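PDB 5DOZ: JamJ from Lyngbya majuscula, which binds NADPH and serves as an enoyl reductase of a polyketide synthase, probably forming a cyclopropane ring on a carrier-protein-bound substrate. Local coordinates for residues Leu22-Leu27 with Glu315-Ala320; Glu60-Gln63 with Gly67-Ser70; Asn119-Pro124 with Gln290-Leu295; Ala132-Ile137 with His305-Lys310. One frame throughout, in Å; residues are numbered along the deposited sequence.

Contact 1. Residues Leu22-Leu27 with Glu315-Ala320; sequences LTWVSL and EDIVEA
W24 and I317 make the tight half of this contact, their side chains crossing at about a right angle. The gamma methyl CG2 of I317 comes within 3.5 Å of W24 NE1, approaching the indole obliquely. That methyl can reach the pyrrole part because CG1 of I317 is turned anti to the backbone N (chi1 -174°), which sends the ethyl branch along the six-membered part instead, where CD1 lies 4.2 Å from W24 CZ2. The bond from NE1 to the carbonyl of N314 probably helps fix the indole's rotation, and V9 and L11 of the neighbouring strand touch it as well. At the next residue of the helix the packing is looser. V318 meets L22 with a single methyl, CG2, 4.0 Å from L22 CB. Toward the solvent the two segments part: T23 points away from the helix, V25 is exposed, and E315 and the N-cap residue D316 point away just ahead of the helix. The N-terminal hairpin of strands 9-13 and 22-26 is thus laid against helix 317-326, the connecting helix of the beta-alpha-beta crossover between the parallel strands 309-313 and 332-336.

Contact 2. Residues Glu60-Gln63 with Gly67-Ser70; sequences EHNQ and GITS
N62 and I68 carry this contact, in which the chain leaving a short helix folds back onto its last turn. Coming down the helix, the carbonyl of E60 takes a weak bond from the N-H of Q63. At N62 both backbone and side chain are engaged. Its carbonyl O accepts the N-H of I68 at 3.2 Å between N62 O and I68 N; the bond is bent (139° at the hydrogen), and the donor sits 37° out of the carbonyl plane. The N62 side chain lies alongside that of I68, both pointing the same way: N62 CB is 3.7 Å from I68 CD1, and N62 CG is 3.9 Å from the same methyl. With CG beside the backbone N (chi1 -68°), the amide runs on past I68, and ND2 finds its hydrogen bond on OD1 of N53, while L74 touches both N62 and I68. Q63 follows with a softer contact, its CA lying 3.4 Å from the carbonyl O of I68 in a CA-H...O approach; its CB also comes within 3.6 Å of I68 O. Q63 as a whole is exposed. The bond from I68 N-H to N62 O ties the loop that leads toward strand 79-87 back onto the C-terminal turn of helix 59-64, within the GroES-like domain.

Contact 3. Residues Asn119-Pro124 with Gln290-Leu295; sequences NLVAKP and QIWKKL
The indole of W292 is met by three residues of the 119-124 segment in turn. V121 lies over one face: its CB stands 3.8 Å from the centroid of the W292 five-membered ring, 25° off the normal, a CH-pi contact. Its closest approach is CB to W292 CD1 at 3.5 Å, and CG1 reaches back to W292 CB at 3.8 Å. P124 comes from another direction, at the edge of the benzene part and near its plane, with CG 3.5 Å from W292 CZ2. Between them the carbonyl O of A122 lies 3.2 Å from W292 NE1. The ring reaches all three because CG of W292 is anti to its backbone N (chi1 -173°), which extends the indole from helix 287-293 toward the strand. An alanine at W292 lacks the indole, which would probably leave V121 and P124 without the surface they pack on and open a gap between helix and strand. That strand, 120-122, belongs to the GroES-like catalytic domain, where it pairs antiparallel with strand 99-103; V121 is held in place by backbone hydrogen bonding with M101. The side chains of V121, P124 and W292 all touch M101. Further out, K123 points away from the helix and forms a salt bridge with E99, a residue of the same neighbouring strand.

Contact 4. Residues Ala132-Ile137 with His305-Lys310; sequences AATIPI and HPLVYK
T134 sets its side chain against P306, L307 and Y309. CB comes first, 3.8 Å from L307 CB. From there the hydroxyl branch, OG1, accepts the backbone N-H of L307 at 2.9 Å between OG1 and L307 N, with 148° at the hydrogen. The same OG1 is hydrogen-bonded to the carbonyl of E131, so two hydrogen bonds hold it and it bridges the end of helix 129-132 to the 305-310 segment. It reaches both because it stands between the backbone N and the carbonyl carbon (chi1 70°). P306 closes in beside it, with CB 3.5 Å from T134 OG1. On the other branch, CG2 lies 3.9 Å from Y309 CB and approaches the ring obliquely; the two side chains cross at about a right angle. The side chain of L307 reaches the T134 backbone, CD1 lying 3.5 Å from T134 O. A valine here would keep much of the bulk but would probably leave the L307 N-H without its acceptor and the E131 carbonyl without its donor. T134 itself sits in a type I turn from A132 to I135, closed by I135 N to A132 O; R332 of the adjoining strand touches both T134 and L307. The turn leads into helix 136-149, whose I137 contacts the NADPH, so the segments meet close to the cofactor pocket of what is, by its GroES-like and zinc-binding dehydrogenase families, a medium-chain dehydrogenase/reductase fold.

Overall arrangement
Contact 3 is the buried one. Contacts 1, 2 and 4 are partly buried; the centres of 1 and 2 lie farthest out, about 22 and 21 Å from the centre of the chain. Contacts 3 and 4 touch directly, through K123 on A132 and W292 on I135, and both reach the same mixed sheet. Contact 4 leads on to contact 1, since strand 309-313 is followed by helix 317-326. Only contact 2 is local in sequence. The chemistry differs too: contacts 1 and 3 each set an indole against apolar groups, whereas contact 2, helix end on loop, and contact 4, turn on loop, each add a backbone N-H donor, to a carbonyl or to a hydroxyl.

Contact 1. Residues Leu22-Leu27 with Glu315-Ala320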
loop_
_atom_site.group_PDB
_atom_site.type_symbol
_atom_site.label_atom_id
_atom_site.label_comp_id
_atom_site.label_asym_id
_atom_site.label_seq_id
_atom_site.Cartn_x
_atom_site.Cartn_y
_atom_site.Cartn_z
ATOM N N LEU A 22 11.768 -19.122 2.264
ATOM C CA LEU A 22 10.314 -18.977 2.203
ATOM C C LEU A 22 9.703 -20.293 1.735
ATOM O O LEU A 22 9.972 -20.753 0.623
ATOM C CB LEU A 22 9.909 -17.830 1.268
ATOM C CG LEU A 22 10.113 -16.398 1.779
ATOM C CD1 LEU A 22 10.105 -15.403 0.627
ATOM C CD2 LEU A 22 9.080 -16.028 2.834
ATOM N N THR A 23 8.886 -20.892 2.595
ATOM C CA THR A 23 8.367 -22.229 2.365
ATOM C C THR A 23 6.858 -22.274 2.590
ATOM O O THR A 23 6.338 -21.640 3.508
ATOM C CB THR A 23 9.069 -23.254 3.292
ATOM O OG1 THR A 23 10.496 -23.083 3.215
ATOM C CG2 THR A 23 8.714 -24.694 2.911
ATOM N N TRP A 24 6.165 -23.020 1.732
ATOM C CA TRP A 24 4.753 -23.324 1.929
ATOM C C TRP A 24 4.620 -24.548 2.835
ATOM O O TRP A 24 4.995 -25.660 2.456
ATOM C CB TRP A 24 4.053 -23.554 0.588
ATOM C CG TRP A 24 3.991 -22.320 -0.272
ATOM C CD1 TRP A 24 4.808 -22.012 -1.326
ATOM C CD2 TRP A 24 3.068 -21.228 -0.150
ATOM N NE1 TRP A 24 4.451 -20.799 -1.865
ATOM C CE2 TRP A 24 3.388 -20.294 -1.162
ATOM C CE3 TRP A 24 2.004 -20.945 0.718
ATOM C CZ2 TRP A 24 2.678 -19.098 -1.337
ATOM C CZ3 TRP A 24 1.298 -19.750 0.546
ATOM C CH2 TRP A 24 1.641 -18.845 -0.473
ATOM N N VAL A 25 4.114 -24.323 4.041
ATOM C CA VAL A 25 3.937 -25.376 5.037
ATOM C C VAL A 25 2.447 -25.720 5.158
ATOM O O VAL A 25 1.583 -24.879 4.887
ATOM C CB VAL A 25 4.510 -24.947 6.415
ATOM C CG1 VAL A 25 4.349 -26.050 7.456
ATOM C CG2 VAL A 25 5.979 -24.562 6.294
ATOM N N SER A 26 2.158 -26.958 5.555
ATOM C CA SER A 26 0.787 -27.429 5.763
ATOM C C SER A 26 -0.035 -26.464 6.613
ATOM O O SER A 26 0.445 -25.953 7.627
ATOM C CB SER A 26 0.801 -28.817 6.409
ATOM O OG SER A 26 -0.512 -29.245 6.729
ATOM N N LEU A 27 -1.271 -26.209 6.185
ATOM C CA LEU A 27 -2.186 -25.336 6.920
ATOM C C LEU A 27 -3.400 -26.125 7.373
ATOM O O LEU A 27 -4.123 -26.685 6.549
ATOM C CB LEU A 27 -2.620 -24.140 6.060
ATOM C CG LEU A 27 -3.767 -23.240 6.545
ATOM C CD1 LEU A 27 -3.349 -22.370 7.723
ATOM C CD2 LEU A 27 -4.286 -22.378 5.400
ATOM N N GLU A 315 4.265 -21.298 -6.700
ATOM C CA GLU A 315 5.450 -22.157 -6.622
ATOM C C GLU A 315 6.745 -21.349 -6.705
ATOM O O GLU A 315 7.776 -21.771 -6.179
ATOM C CB GLU A 315 5.435 -23.235 -7.718
ATOM C CG GLU A 315 4.090 -23.921 -7.939
ATOM C CD GLU A 315 3.236 -23.214 -8.983
ATOM O OE1 GLU A 315 2.221 -22.581 -8.608
ATOM O OE2 GLU A 315 3.584 -23.281 -10.185
ATOM N N ASP A 316 6.680 -20.185 -7.349
ATOM C CA ASP A 316 7.843 -19.311 -7.498
ATOM C C ASP A 316 7.778 -18.089 -6.569
ATOM O O ASP A 316 8.186 -16.989 -6.946
ATOM C CB ASP A 316 8.006 -18.889 -8.966
ATOM C CG ASP A 316 8.112 -20.082 -9.912
ATOM O OD1 ASP A 316 8.700 -21.114 -9.517
ATOM O OD2 ASP A 316 7.605 -19.991 -11.053
ATOM N N ILE A 317 7.276 -18.301 -5.352
ATOM C CA ILE A 317 7.120 -17.232 -4.356
ATOM C C ILE A 317 8.427 -16.478 -4.077
ATOM O O ILE A 317 8.429 -15.243 -4.020
ATOM C CB ILE A 317 6.462 -17.748 -3.041
ATOM C CG1 ILE A 317 6.166 -16.601 -2.064
ATOM C CG2 ILE A 317 7.320 -18.809 -2.359
ATOM C CD1 ILE A 317 4.964 -15.753 -2.425
ATOM N N VAL A 318 9.528 -17.219 -3.931
ATOM C CA VAL A 318 10.841 -16.632 -3.646
ATOM C C VAL A 318 11.218 -15.602 -4.719
ATOM O O VAL A 318 11.583 -14.471 -4.399
ATOM C CB VAL A 318 11.940 -17.719 -3.487
ATOM C CG1 VAL A 318 13.326 -17.099 -3.370
ATOM C CG2 VAL A 318 11.665 -18.587 -2.267
ATOM N N GLU A 319 11.090 -15.990 -5.987
ATOM C CA GLU A 319 11.410 -15.104 -7.106
ATOM C C GLU A 319 10.379 -13.967 -7.270
ATOM O O GLU A 319 10.695 -12.917 -7.833
ATOM C CB GLU A 319 11.607 -15.918 -8.395
ATOM C CG GLU A 319 12.185 -15.168 -9.598
ATOM C CD GLU A 319 13.288 -14.162 -9.259
ATOM O OE1 GLU A 319 14.452 -14.574 -9.048
ATOM O OE2 GLU A 319 12.989 -12.945 -9.234
ATOM N N ALA A 320 9.163 -14.165 -6.762
ATOM C CA ALA A 320 8.193 -13.080 -6.690
ATOM C C ALA A 320 8.657 -12.032 -5.677
ATOM O O ALA A 320 8.630 -10.840 -5.973
ATOM C CB ALA A 320 6.802 -13.601 -6.338
#

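Contact 2. Residues Glu60-Gln63 with Gly67-Ser70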
loop_
_atom_site.group_PDB
_atom_site.type_symbol
_atom_site.label_atom_id
_atom_site.label_comp_id
_atom_site.label_asym_id
_atom_site.label_seq_id
_atom_site.Cartn_x
_atom_site.Cartn_y
_atom_site.Cartn_z
ATOM N N GLU A 60 11.164 -5.837 16.453
ATOM C CA GLU A 60 10.688 -5.123 17.635
ATOM C C GLU A 60 9.243 -4.683 17.421
ATOM O O GLU A 60 8.375 -4.943 18.260
ATOM C CB GLU A 60 11.589 -3.924 17.958
ATOM C CG GLU A 60 11.594 -3.517 19.429
ATOM C CD GLU A 60 10.546 -2.471 19.785
ATOM O OE1 GLU A 60 9.547 -2.315 19.048
ATOM O OE2 GLU A 60 10.721 -1.795 20.821
ATOM N N HIS A 61 9.002 -4.024 16.288
ATOM C CA HIS A 61 7.669 -3.578 15.882
ATOM C C HIS A 61 6.647 -4.715 15.962
ATOM O O HIS A 61 5.555 -4.534 16.507
ATOM C CB HIS A 61 7.726 -2.996 14.463
ATOM C CG HIS A 61 6.407 -2.512 13.948
ATOM N ND1 HIS A 61 5.552 -3.315 13.224
ATOM C CD2 HIS A 61 5.799 -1.306 14.045
ATOM C CE1 HIS A 61 4.471 -2.626 12.903
ATOM N NE2 HIS A 61 4.596 -1.404 13.390
ATOM N N ASN A 62 7.017 -5.882 15.437
ATOM C CA ASN A 62 6.164 -7.074 15.486
ATOM C C ASN A 62 5.985 -7.668 16.889
ATOM O O ASN A 62 4.970 -8.312 17.164
ATOM C CB ASN A 62 6.676 -8.148 14.519
ATOM C CG ASN A 62 6.528 -7.749 13.056
ATOM O OD1 ASN A 62 5.726 -6.880 12.704
ATOM N ND2 ASN A 62 7.306 -8.390 12.197
ATOM N N GLN A 63 6.973 -7.460 17.762
ATOM C CA GLN A 63 6.895 -7.922 19.153
ATOM C C GLN A 63 6.080 -6.969 20.028
ATOM O O GLN A 63 5.327 -7.407 20.900
ATOM C CB GLN A 63 8.295 -8.115 19.752
ATOM C CG GLN A 63 8.293 -8.699 21.162
ATOM C CD GLN A 63 9.658 -8.676 21.833
ATOM O OE1 GLN A 63 10.068 -9.659 22.454
ATOM N NE2 GLN A 63 10.365 -7.554 21.718
ATOM N N GLY A 67 1.944 -9.803 18.672
ATOM C CA GLY A 67 2.472 -10.793 19.611
ATOM C C GLY A 67 3.552 -11.700 19.058
ATOM O O GLY A 67 3.816 -12.761 19.622
ATOM N N ILE A 68 4.184 -11.279 17.964
ATOM C CA ILE A 68 5.205 -12.086 17.295
ATOM C C ILE A 68 6.507 -12.101 18.097
ATOM O O ILE A 68 7.256 -11.117 18.111
ATOM C CB ILE A 68 5.465 -11.608 15.845
ATOM C CG1 ILE A 68 4.139 -11.433 15.090
ATOM C CG2 ILE A 68 6.382 -12.588 15.120
ATOM C CD1 ILE A 68 4.269 -10.882 13.686
ATOM N N THR A 69 6.761 -13.223 18.769
ATOM C CA THR A 69 7.961 -13.387 19.597
ATOM C C THR A 69 9.077 -14.102 18.839
ATOM O O THR A 69 10.258 -13.799 19.024
ATOM C CB THR A 69 7.670 -14.162 20.899
ATOM O OG1 THR A 69 7.125 -15.450 20.585
ATOM C CG2 THR A 69 6.690 -13.391 21.785
ATOM N N SER A 70 8.693 -15.051 17.993
ATOM C CA SER A 70 9.652 -15.825 17.219
ATOM C C SER A 70 9.295 -15.804 15.740
ATOM O O SER A 70 8.192 -15.407 15.361
ATOM C CB SER A 70 9.701 -17.271 17.721
ATOM O OG SER A 70 8.618 -18.029 17.210
#

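Contact 3. Residues Asn119-Pro124 with Gln290-Leu295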
loop_
_atom_site.group_PDB
_atom_site.type_symbol
_atom_site.label_atom_id
_atom_site.label_comp_id
_atom_site.label_asym_id
_atom_site.label_seq_id
_atom_site.Cartn_x
_atom_site.Cartn_y
_atom_site.Cartn_z
ATOM N N ASN A 119 -12.829 -6.269 7.503
ATOM C CA ASN A 119 -11.634 -6.325 6.670
ATOM C C ASN A 119 -11.927 -6.697 5.213
ATOM O O ASN A 119 -11.010 -6.926 4.426
ATOM C CB ASN A 119 -10.603 -7.270 7.293
ATOM C CG ASN A 119 -9.976 -6.693 8.550
ATOM O OD1 ASN A 119 -10.613 -6.620 9.604
ATOM N ND2 ASN A 119 -8.726 -6.261 8.441
ATOM N N LEU A 120 -13.207 -6.721 4.854
ATOM C CA LEU A 120 -13.627 -7.137 3.515
ATOM C C LEU A 120 -14.421 -6.059 2.791
ATOM O O LEU A 120 -15.251 -5.379 3.387
ATOM C CB LEU A 120 -14.482 -8.410 3.594
ATOM C CG LEU A 120 -13.929 -9.662 4.284
ATOM C CD1 LEU A 120 -15.020 -10.719 4.342
ATOM C CD2 LEU A 120 -12.708 -10.205 3.556
ATOM N N VAL A 121 -14.167 -5.916 1.497
ATOM C CA VAL A 121 -15.016 -5.083 0.651
ATOM C C VAL A 121 -15.402 -5.881 -0.588
ATOM O O VAL A 121 -14.733 -6.857 -0.936
ATOM C CB VAL A 121 -14.359 -3.726 0.272
ATOM C CG1 VAL A 121 -14.120 -2.869 1.506
ATOM C CG2 VAL A 121 -13.061 -3.928 -0.494
ATOM N N ALA A 122 -16.493 -5.478 -1.233
ATOM C CA ALA A 122 -16.957 -6.137 -2.454
ATOM C C ALA A 122 -16.014 -5.853 -3.609
ATOM O O ALA A 122 -15.557 -4.721 -3.777
ATOM C CB ALA A 122 -18.367 -5.676 -2.801
ATOM N N LYS A 123 -15.710 -6.884 -4.392
ATOM C CA LYS A 123 -14.972 -6.693 -5.634
ATOM C C LYS A 123 -15.875 -6.007 -6.660
ATOM O O LYS A 123 -17.044 -6.380 -6.802
ATOM C CB LYS A 123 -14.473 -8.031 -6.192
ATOM C CG LYS A 123 -13.508 -7.884 -7.366
ATOM C CD LYS A 123 -13.195 -9.205 -8.053
ATOM C CE LYS A 123 -14.053 -9.420 -9.293
ATOM N NZ LYS A 123 -15.464 -9.773 -8.984
ATOM N N PRO A 124 -15.342 -4.991 -7.368
ATOM C CA PRO A 124 -16.058 -4.408 -8.506
ATOM C C PRO A 124 -16.257 -5.465 -9.587
ATOM O O PRO A 124 -15.280 -6.009 -10.104
ATOM C CB PRO A 124 -15.111 -3.310 -8.998
ATOM C CG PRO A 124 -14.215 -3.021 -7.849
ATOM C CD PRO A 124 -14.045 -4.329 -7.142
ATOM N N GLN A 290 -15.815 3.000 4.615
ATOM C CA GLN A 290 -16.013 4.374 4.166
ATOM C C GLN A 290 -15.186 4.721 2.928
ATOM O O GLN A 290 -15.731 5.216 1.942
ATOM C CB GLN A 290 -15.761 5.377 5.297
ATOM C CG GLN A 290 -16.982 5.634 6.176
ATOM C CD GLN A 290 -18.160 6.259 5.429
ATOM O OE1 GLN A 290 -17.989 6.951 4.418
ATOM N NE2 GLN A 290 -19.366 6.021 5.936
ATOM N N ILE A 291 -13.883 4.452 2.975
ATOM C CA ILE A 291 -13.003 4.725 1.835
ATOM C C ILE A 291 -13.535 4.041 0.578
ATOM O O ILE A 291 -13.637 4.670 -0.476
ATOM C CB ILE A 291 -11.535 4.316 2.108
ATOM C CG1 ILE A 291 -10.910 5.244 3.156
ATOM C CG2 ILE A 291 -10.706 4.331 0.821
ATOM C CD1 ILE A 291 -9.516 4.840 3.592
ATOM N N TRP A 292 -13.904 2.768 0.704
ATOM C CA TRP A 292 -14.356 1.992 -0.448
ATOM C C TRP A 292 -15.642 2.534 -1.056
ATOM O O TRP A 292 -15.794 2.543 -2.275
ATOM C CB TRP A 292 -14.508 0.509 -0.102
ATOM C CG TRP A 292 -14.813 -0.330 -1.299
ATOM C CD1 TRP A 292 -15.897 -1.133 -1.483
ATOM C CD2 TRP A 292 -14.035 -0.419 -2.503
ATOM N NE1 TRP A 292 -15.836 -1.735 -2.716
ATOM C CE2 TRP A 292 -14.705 -1.310 -3.364
ATOM C CE3 TRP A 292 -12.835 0.169 -2.935
ATOM C CZ2 TRP A 292 -14.215 -1.636 -4.634
ATOM C CZ3 TRP A 292 -12.347 -0.154 -4.198
ATOM C CH2 TRP A 292 -13.035 -1.049 -5.030
ATOM N N LYS A 293 -16.562 2.973 -0.197
ATOM C CA LYS A 293 -17.784 3.654 -0.624
ATOM C C LYS A 293 -17.483 4.891 -1.472
ATOM O O LYS A 293 -18.284 5.279 -2.323
ATOM C CB LYS A 293 -18.612 4.075 0.587
ATOM C CG LYS A 293 -19.786 3.166 0.907
ATOM C CD LYS A 293 -20.807 3.892 1.771
ATOM C CE LYS A 293 -21.506 4.996 0.986
ATOM N NZ LYS A 293 -22.151 6.005 1.870
ATOM N N LYS A 294 -16.330 5.508 -1.225
ATOM C CA LYS A 294 -15.933 6.714 -1.943
ATOM C C LYS A 294 -15.060 6.382 -3.149
ATOM O O LYS A 294 -14.639 7.284 -3.874
ATOM C CB LYS A 294 -15.220 7.704 -1.005
ATOM C CG LYS A 294 -15.914 7.898 0.342
ATOM C CD LYS A 294 -15.919 9.352 0.790
ATOM C CE LYS A 294 -16.195 9.493 2.283
ATOM N NZ LYS A 294 -14.970 9.224 3.093
ATOM N N LEU A 295 -14.801 5.092 -3.367
ATOM C CA LEU A 295 -13.921 4.652 -4.454
ATOM C C LEU A 295 -14.555 3.723 -5.481
ATOM O O LEU A 295 -14.191 3.783 -6.659
ATOM C CB LEU A 295 -12.642 3.997 -3.906
ATOM C CG LEU A 295 -11.482 4.870 -3.414
ATOM C CD1 LEU A 295 -10.323 3.984 -2.978
ATOM C CD2 LEU A 295 -11.011 5.869 -4.463
#

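Contact 4. Residues Ala132-Ile137 with His305-Lys310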
loop_
_atom_site.group_PDB
_atom_site.type_symbol
_atom_site.label_atom_id
_atom_site.label_comp_id
_atom_site.label_asym_id
_atom_site.label_seq_id
_atom_site.Cartn_x
_atom_site.Cartn_y
_atom_site.Cartn_z
ATOM N N ALA A 132 -8.296 -6.672 -9.519
ATOM C CA ALA A 132 -8.764 -6.173 -8.226
ATOM C C ALA A 132 -7.725 -6.332 -7.118
ATOM O O ALA A 132 -7.776 -5.630 -6.115
ATOM C CB ALA A 132 -10.060 -6.868 -7.836
ATOM N N ALA A 133 -6.797 -7.266 -7.302
ATOM C CA ALA A 133 -5.700 -7.487 -6.362
ATOM C C ALA A 133 -4.708 -6.320 -6.299
ATOM O O ALA A 133 -3.935 -6.225 -5.341
ATOM C CB ALA A 133 -4.973 -8.787 -6.688
ATOM N N THR A 134 -4.734 -5.442 -7.303
ATOM C CA THR A 134 -3.857 -4.261 -7.333
ATOM C C THR A 134 -4.445 -3.039 -6.612
ATOM O O THR A 134 -3.822 -1.970 -6.590
ATOM C CB THR A 134 -3.508 -3.824 -8.778
ATOM O OG1 THR A 134 -4.671 -3.275 -9.412
ATOM C CG2 THR A 134 -2.959 -4.992 -9.611
ATOM N N ILE A 135 -5.624 -3.193 -6.017
ATOM C CA ILE A 135 -6.377 -2.041 -5.492
ATOM C C ILE A 135 -6.181 -1.696 -3.998
ATOM O O ILE A 135 -5.838 -0.558 -3.683
ATOM C CB ILE A 135 -7.886 -2.138 -5.838
ATOM C CG1 ILE A 135 -8.088 -1.972 -7.350
ATOM C CG2 ILE A 135 -8.699 -1.094 -5.074
ATOM C CD1 ILE A 135 -9.525 -2.143 -7.809
ATOM N N PRO A 136 -6.397 -2.666 -3.082
ATOM C CA PRO A 136 -6.621 -2.317 -1.667
ATOM C C PRO A 136 -5.564 -1.421 -1.015
ATOM O O PRO A 136 -5.816 -0.236 -0.822
ATOM C CB PRO A 136 -6.702 -3.682 -0.977
ATOM C CG PRO A 136 -7.158 -4.606 -2.052
ATOM C CD PRO A 136 -6.465 -4.124 -3.289
ATOM N N ILE A 137 -4.405 -1.963 -0.665
ATOM C CA ILE A 137 -3.386 -1.154 0.009
ATOM C C ILE A 137 -2.979 0.112 -0.767
ATOM O O ILE A 137 -2.963 1.193 -0.185
ATOM C CB ILE A 137 -2.142 -1.975 0.432
ATOM C CG1 ILE A 137 -2.511 -3.056 1.458
ATOM C CG2 ILE A 137 -1.046 -1.066 0.975
ATOM C CD1 ILE A 137 -3.410 -2.605 2.592
ATOM N N HIS A 305 -8.470 2.932 -12.574
ATOM C CA HIS A 305 -8.124 1.662 -13.188
ATOM C C HIS A 305 -7.208 0.834 -12.293
ATOM O O HIS A 305 -6.474 1.392 -11.475
ATOM C CB HIS A 305 -7.455 1.898 -14.554
ATOM C CG HIS A 305 -8.360 2.532 -15.564
ATOM N ND1 HIS A 305 -8.269 3.862 -15.916
ATOM C CD2 HIS A 305 -9.393 2.024 -16.279
ATOM C CE1 HIS A 305 -9.199 4.144 -16.812
ATOM N NE2 HIS A 305 -9.895 3.047 -17.048
ATOM N N PRO A 306 -7.253 -0.505 -12.440
ATOM C CA PRO A 306 -6.267 -1.350 -11.780
ATOM C C PRO A 306 -4.860 -0.921 -12.174
ATOM O O PRO A 306 -4.662 -0.357 -13.253
ATOM C CB PRO A 306 -6.568 -2.753 -12.329
ATOM C CG PRO A 306 -7.490 -2.554 -13.492
ATOM C CD PRO A 306 -8.247 -1.304 -13.182
ATOM N N LEU A 307 -3.896 -1.167 -11.299
ATOM C CA LEU A 307 -2.513 -0.829 -11.585
ATOM C C LEU A 307 -1.909 -1.794 -12.609
ATOM O O LEU A 307 -2.438 -2.886 -12.829
ATOM C CB LEU A 307 -1.683 -0.837 -10.293
ATOM C CG LEU A 307 -2.131 0.054 -9.127
ATOM C CD1 LEU A 307 -1.163 -0.087 -7.968
ATOM C CD2 LEU A 307 -2.273 1.514 -9.538
ATOM N N VAL A 308 -0.812 -1.375 -13.237
ATOM C CA VAL A 308 0.021 -2.270 -14.037
ATOM C C VAL A 308 0.616 -3.313 -13.098
ATOM O O VAL A 308 1.040 -2.988 -11.981
ATOM C CB VAL A 308 1.151 -1.500 -14.761
ATOM C CG1 VAL A 308 2.171 -2.455 -15.375
ATOM C CG2 VAL A 308 0.572 -0.585 -15.836
ATOM N N TYR A 309 0.642 -4.565 -13.535
ATOM C CA TYR A 309 1.126 -5.633 -12.670
ATOM C C TYR A 309 1.851 -6.737 -13.426
ATOM O O TYR A 309 1.608 -6.955 -14.612
ATOM C CB TYR A 309 -0.031 -6.222 -11.844
ATOM C CG TYR A 309 -1.032 -7.000 -12.663
ATOM C CD1 TYR A 309 -2.041 -6.349 -13.374
ATOM C CD2 TYR A 309 -0.966 -8.392 -12.738
ATOM C CE1 TYR A 309 -2.952 -7.064 -14.140
ATOM C CE2 TYR A 309 -1.873 -9.110 -13.496
ATOM C CZ TYR A 309 -2.864 -8.441 -14.189
ATOM O OH TYR A 309 -3.763 -9.153 -14.940
ATOM N N LYS A 310 2.743 -7.419 -12.716
ATOM C CA LYS A 310 3.337 -8.668 -13.168
ATOM C C LYS A 310 2.839 -9.785 -12.246
ATOM O O LYS A 310 2.663 -9.572 -11.038
ATOM C CB LYS A 310 4.870 -8.576 -13.144
ATOM C CG LYS A 310 5.583 -9.826 -13.643
ATOM C CD LYS A 310 7.083 -9.617 -13.825
ATOM C CE LYS A 310 7.754 -10.930 -14.214
ATOM N NZ LYS A 310 9.163 -10.773 -14.670
#